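Alpha-11 giardin (Giardia intestinalis, PDB 2II2) binds calcium and probably acidic phospholipids as an all-helical annexin, and may take part in parasite attachment and in maintaining the ventral disk cytoskeleton. Local coordinates at residues I168-P173 with E210-D215; S204-I209 with G221-H226. All coordinates share one frame; numbering follows the deposited sequence.

Contacts 1 and 2 share helix 205-212 and lie about 11 Å apart, centre to centre. In contact 1 the C-terminal end of this helix meets the loop after helix 156-169; in contact 2 its N-terminal turns pair with helix 216-230. They touch directly: Tyr213 CE1 is 3.3 Å from Leu222 CD1, Glu210 CG 3.9 Å from Cys223 SG, and Ile168 CG1 4.2 Å from Ala208 CB. Contact 1 is partly buried and combines guanidinium-carbonyl bonds with proline packing; contact 2 is buried and mostly apolar. Both are distant from the calcium site at Ile60 and Glu66, unoccupied here. A sulfate, probably from crystallisation, sits about 3 Å, nearest atoms, from the Gln206 side chain.

Contact 1 of 2, residues I168-P173 with E210-D215; sequences IDADEP and ETRYAD
Arg212, in the last turn of helix 205-212, reaches across to Ala170 and Asp171 in the loop that leaves helix 156-169, joining the C-terminal ends of two helices in the all-helical annexin fold. Its partners are backbone carbonyl oxygens. The shortest bond runs from Arg212 NH2 to Ala170 O, 2.7 Å with an N-H...O angle of 155°; the oxygen lies in the guanidinium plane, while the donor stands 21° out of the carbonyl plane. Arg212 NH1 gives a second, weak bond to Ala170 O at 3.1 Å, so two N-H groups converge on one oxygen. The same NH1 is 3.1 Å from Asp171 O, again a weak bond. Arg212 NE donates to Leu167 O, back in helix 156-169, so each of the three nitrogens has a carbonyl partner and the rotation of the group is fixed. With CG of Arg212 anti to the backbone N (chi1 169°), that carbon meets Pro173 CG, and the chain then bends at chi2 and chi3. Pro173 slides past this bent chain in the opposite direction: its CG touches Arg212 CD at 3.5 Å, and its CD lies over one guanidinium face, offset toward the rim. The closest carboxylate across the contact, Glu172 OE1, stays 5.1 Å from Arg212 NH1; with Asp169 and Asp171 farther off, it may still stabilise the positive charge without a salt bridge. Asp169 instead pairs with Lys164 on its own helix. Tyr213, the first residue past the end of helix 205-212, adds a smaller contact, with Pro173 CG 4.1 Å from Tyr213 CZ. Its hydroxyl is hydrogen-bonded to His175 ND1, and Pro173 CB rests 3.5 Å from Tyr213 OH.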
loop_
_atom_site.group_PDB
_atom_site.type_symbol
_atom_site.label_atom_id
_atom_site.label_comp_id
_atom_site.label_asym_id
_atom_site.label_seq_id
_atom_site.Cartn_x
_atom_site.Cartn_y
_atom_site.Cartn_z
ATOM N N ILE A 168 19.500 1.490 -17.686
ATOM C CA ILE A 168 19.464 1.380 -19.134
ATOM C C ILE A 168 20.725 0.756 -19.719
ATOM O O ILE A 168 20.619 -0.155 -20.536
ATOM C CB ILE A 168 19.175 2.737 -19.811
ATOM C CG1 ILE A 168 17.855 3.321 -19.289
ATOM C CG2 ILE A 168 19.109 2.547 -21.341
ATOM C CD1 ILE A 168 17.484 4.663 -19.843
ATOM N N ASP A 169 21.896 1.230 -19.297
ATOM C CA ASP A 169 23.135 0.935 -20.017
ATOM C C ASP A 169 23.865 -0.336 -19.600
ATOM O O ASP A 169 24.422 -1.034 -20.460
ATOM C CB ASP A 169 24.065 2.141 -19.951
ATOM C CG ASP A 169 23.423 3.403 -20.534
ATOM O OD1 ASP A 169 22.587 3.314 -21.463
ATOM O OD2 ASP A 169 23.770 4.476 -20.051
ATOM N N ALA A 170 23.903 -0.615 -18.300
ATOM C CA ALA A 170 24.731 -1.711 -17.756
ATOM C C ALA A 170 24.204 -3.069 -18.177
ATOM O O ALA A 170 23.018 -3.188 -18.395
ATOM C CB ALA A 170 24.743 -1.629 -16.242
ATOM N N ASP A 171 25.076 -4.080 -18.285
ATOM C CA ASP A 171 24.606 -5.459 -18.491
ATOM C C ASP A 171 23.645 -5.854 -17.372
ATOM O O ASP A 171 22.605 -6.465 -17.621
ATOM C CB ASP A 171 25.773 -6.445 -18.513
ATOM C CG ASP A 171 26.638 -6.304 -19.743
ATOM O OD1 ASP A 171 26.167 -5.725 -20.741
ATOM O OD2 ASP A 171 27.793 -6.799 -19.714
ATOM N N GLU A 172 24.012 -5.535 -16.134
ATOM C CA GLU A 172 23.151 -5.808 -14.975
ATOM C C GLU A 172 23.192 -4.625 -14.027
ATOM O O GLU A 172 24.256 -4.074 -13.771
ATOM C CB GLU A 172 23.646 -7.059 -14.235
ATOM C CG GLU A 172 23.570 -8.355 -15.021
ATOM C CD GLU A 172 22.143 -8.745 -15.368
ATOM O OE1 GLU A 172 21.235 -8.482 -14.544
ATOM O OE2 GLU A 172 21.934 -9.315 -16.465
ATOM N N PRO A 173 22.030 -4.248 -13.480
ATOM C CA PRO A 173 22.027 -3.140 -12.526
ATOM C C PRO A 173 22.716 -3.503 -11.221
ATOM O O PRO A 173 22.695 -4.664 -10.814
ATOM C CB PRO A 173 20.535 -2.899 -12.246
ATOM C CG PRO A 173 19.814 -3.589 -13.286
ATOM C CD PRO A 173 20.676 -4.768 -13.696
ATOM N N GLU A 210 10.591 -0.508 -15.524
ATOM C CA GLU A 210 9.725 -1.593 -15.944
ATOM C C GLU A 210 10.320 -2.361 -17.118
ATOM O O GLU A 210 10.087 -3.563 -17.243
ATOM C CB GLU A 210 8.314 -1.063 -16.198
ATOM C CG GLU A 210 7.596 -0.698 -14.907
ATOM C CD GLU A 210 6.216 -0.121 -15.089
ATOM O OE1 GLU A 210 5.895 0.370 -16.184
ATOM O OE2 GLU A 210 5.417 -0.154 -14.112
ATOM N N THR A 211 11.131 -1.683 -17.927
ATOM C CA THR A 211 11.838 -2.374 -19.003
ATOM C C THR A 211 12.957 -3.256 -18.461
ATOM O O THR A 211 13.157 -4.394 -18.938
ATOM C CB THR A 211 12.395 -1.375 -20.040
ATOM O OG1 THR A 211 11.277 -0.772 -20.712
ATOM C CG2 THR A 211 13.343 -2.044 -21.071
ATOM N N ARG A 212 13.676 -2.743 -17.463
ATOM C CA ARG A 212 14.845 -3.450 -16.938
ATOM C C ARG A 212 14.477 -4.652 -16.077
ATOM O O ARG A 212 15.121 -5.682 -16.142
ATOM C CB ARG A 212 15.700 -2.509 -16.091
ATOM C CG ARG A 212 16.784 -3.230 -15.312
ATOM C CD ARG A 212 17.816 -3.893 -16.203
ATOM N NE ARG A 212 18.763 -2.880 -16.618
ATOM C CZ ARG A 212 19.931 -3.122 -17.211
ATOM N NH1 ARG A 212 20.305 -4.370 -17.479
ATOM N NH2 ARG A 212 20.726 -2.086 -17.501
ATOM N N TYR A 213 13.496 -4.475 -15.207
ATOM C CA TYR A 213 13.193 -5.493 -14.193
ATOM C C TYR A 213 12.040 -6.350 -14.629
ATOM O O TYR A 213 10.885 -5.951 -14.557
ATOM C CB TYR A 213 12.889 -4.848 -12.838
ATOM C CG TYR A 213 14.133 -4.341 -12.179
ATOM C CD1 TYR A 213 14.594 -3.058 -12.422
ATOM C CD2 TYR A 213 14.874 -5.155 -11.325
ATOM C CE1 TYR A 213 15.755 -2.612 -11.827
ATOM C CE2 TYR A 213 16.023 -4.714 -10.735
ATOM C CZ TYR A 213 16.464 -3.433 -10.982
ATOM O OH TYR A 213 17.619 -2.937 -10.382
ATOM N N ALA A 214 12.368 -7.533 -15.142
ATOM C CA ALA A 214 11.358 -8.462 -15.647
ATOM C C ALA A 214 10.518 -9.077 -14.525
ATOM O O ALA A 214 9.358 -9.458 -14.749
ATOM C CB ALA A 214 11.981 -9.559 -16.499
ATOM N N ASP A 215 11.096 -9.204 -13.337
ATOM C CA ASP A 215 10.347 -9.667 -12.164
ATOM C C ASP A 215 9.430 -8.529 -11.717
ATOM O O ASP A 215 9.884 -7.434 -11.435
ATOM C CB ASP A 215 11.299 -10.079 -11.042
ATOM C CG ASP A 215 10.569 -10.528 -9.807
ATOM O OD1 ASP A 215 10.321 -11.728 -9.658
ATOM O OD2 ASP A 215 10.256 -9.673 -8.972
#

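Contact 2 of 2, residues S204-I209 with G221-H226; sequences SVQEAI and GLCIAH
An antiparallel helical hairpin, helix 205-212 followed after a short connection by helix 216-230, brings Val205 against His226 and Ile209 against Leu222 and Cys223. The axes of the two short segments approach to 9.6 Å, with their directions 163° apart. At one end Val205 CB sits over a face of the His226 imidazole, offset toward the rim, in a CH-pi contact 3.7 Å from the ring centroid. The closest ring atom is His226 CE1, 3.3 Å from Val205 CB, while Val205 CG1 lies over His226 ND1 on the same face. His226 ND1 is hydrogen-bonded to Tyr190 OH of helix 187-201. One water bridges the helices, accepting from Gln206 N at 3.1 Å and hydrogen-bonding to His226 NE2. Farther along, Cys223 SG fits between Gln206 CG and Ile209 CG2. The latter methyl also meets Leu222 CB at 3.8 Å, and Ile209 CD1 lies near the same CB. Ser204 OG caps the start of helix 205-212 by accepting from Glu207 N, 2.9 Å away. No direct hydrogen bond joins the two segments: apolar packing holds them, while the water and Tyr190 give both nitrogens of the buried imidazole a polar partner and fix how its ring is turned.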
loop_
_atom_site.group_PDB
_atom_site.type_symbol
_atom_site.label_atom_id
_atom_site.label_comp_id
_atom_site.label_asym_id
_atom_site.label_seq_id
_atom_site.Cartn_x
_atom_site.Cartn_y
_atom_site.Cartn_z
ATOM N N SER A 204 10.822 8.134 -18.997
ATOM C CA SER A 204 10.490 8.206 -17.592
ATOM C C SER A 204 11.280 7.138 -16.824
ATOM O O SER A 204 11.671 6.089 -17.357
ATOM C CB SER A 204 8.992 8.021 -17.344
ATOM O OG SER A 204 8.635 6.681 -17.586
ATOM N N VAL A 205 11.498 7.442 -15.549
ATOM C CA VAL A 205 12.129 6.485 -14.658
ATOM C C VAL A 205 11.254 5.240 -14.575
ATOM O O VAL A 205 11.776 4.135 -14.576
ATOM C CB VAL A 205 12.428 7.090 -13.258
ATOM C CG1 VAL A 205 13.004 6.022 -12.341
ATOM C CG2 VAL A 205 13.421 8.264 -13.364
ATOM N N GLN A 206 9.932 5.420 -14.495
ATOM C CA GLN A 206 9.034 4.261 -14.457
ATOM C C GLN A 206 9.281 3.342 -15.651
ATOM O O GLN A 206 9.399 2.123 -15.502
ATOM C CB GLN A 206 7.573 4.683 -14.451
ATOM C CG GLN A 206 6.617 3.481 -14.371
ATOM C CD GLN A 206 5.200 3.775 -14.815
ATOM O OE1 GLN A 206 4.570 2.926 -15.467
ATOM N NE2 GLN A 206 4.686 4.924 -14.498
ATOM N N GLU A 207 9.332 3.915 -16.848
ATOM C CA GLU A 207 9.509 3.105 -18.041
ATOM C C GLU A 207 10.840 2.363 -17.997
ATOM O O GLU A 207 10.918 1.179 -18.327
ATOM C CB GLU A 207 9.409 3.921 -19.336
ATOM C CG GLU A 207 9.480 2.998 -20.572
ATOM C CD GLU A 207 9.567 3.731 -21.896
ATOM O OE1 GLU A 207 8.833 4.721 -22.080
ATOM O OE2 GLU A 207 10.326 3.256 -22.781
ATOM N N ALA A 208 11.887 3.088 -17.604
ATOM C CA ALA A 208 13.217 2.483 -17.518
ATOM C C ALA A 208 13.237 1.325 -16.507
ATOM O O ALA A 208 13.806 0.276 -16.787
ATOM C CB ALA A 208 14.244 3.524 -17.209
ATOM N N ILE A 209 12.617 1.527 -15.347
ATOM C CA ILE A 209 12.520 0.430 -14.377
ATOM C C ILE A 209 11.754 -0.773 -14.942
ATOM O O ILE A 209 12.177 -1.907 -14.794
ATOM C CB ILE A 209 11.853 0.927 -13.084
ATOM C CG1 ILE A 209 12.741 1.930 -12.350
ATOM C CG2 ILE A 209 11.520 -0.217 -12.152
ATOM C CD1 ILE A 209 12.018 2.690 -11.228
ATOM N N GLY A 221 8.128 -2.523 -6.933
ATOM C CA GLY A 221 8.651 -1.928 -5.697
ATOM C C GLY A 221 9.542 -0.708 -5.963
ATOM O O GLY A 221 9.471 0.315 -5.262
ATOM N N LEU A 222 10.403 -0.830 -6.974
ATOM C CA LEU A 222 11.247 0.304 -7.330
ATOM C C LEU A 222 10.411 1.470 -7.802
ATOM O O LEU A 222 10.695 2.609 -7.477
ATOM C CB LEU A 222 12.257 -0.094 -8.426
ATOM C CG LEU A 222 13.421 -0.942 -7.938
ATOM C CD1 LEU A 222 14.106 -1.545 -9.131
ATOM C CD2 LEU A 222 14.413 -0.081 -7.100
ATOM N N CYS A 223 9.362 1.205 -8.587
ATOM C CA CYS A 223 8.505 2.305 -9.027
ATOM C C CYS A 223 7.774 2.966 -7.854
ATOM O O CYS A 223 7.540 4.164 -7.878
ATOM C CB CYS A 223 7.492 1.831 -10.063
ATOM S SG CYS A 223 8.182 1.507 -11.687
ATOM N N ILE A 224 7.368 2.183 -6.858
ATOM C CA ILE A 224 6.707 2.752 -5.699
ATOM C C ILE A 224 7.663 3.700 -4.952
ATOM O O ILE A 224 7.296 4.825 -4.541
ATOM C CB ILE A 224 6.135 1.660 -4.777
ATOM C CG1 ILE A 224 4.908 1.031 -5.429
ATOM C CG2 ILE A 224 5.788 2.220 -3.408
ATOM C CD1 ILE A 224 4.415 -0.233 -4.755
ATOM N N ALA A 225 8.888 3.226 -4.725
ATOM C CA ALA A 225 9.867 4.059 -4.015
ATOM C C ALA A 225 10.185 5.341 -4.787
ATOM O O ALA A 225 10.260 6.443 -4.214
ATOM C CB ALA A 225 11.116 3.284 -3.711
ATOM N N HIS A 226 10.366 5.200 -6.090
ATOM C CA HIS A 226 10.552 6.333 -7.005
ATOM C C HIS A 226 9.403 7.325 -6.891
ATOM O O HIS A 226 9.605 8.511 -6.658
ATOM C CB HIS A 226 10.654 5.749 -8.427
ATOM C CG HIS A 226 10.342 6.723 -9.516
ATOM N ND1 HIS A 226 11.168 7.778 -9.837
ATOM C CD2 HIS A 226 9.264 6.807 -10.324
ATOM C CE1 HIS A 226 10.601 8.466 -10.812
ATOM N NE2 HIS A 226 9.457 7.894 -11.132
HETATM O O HOH W 1 8.508 8.097 -13.813
#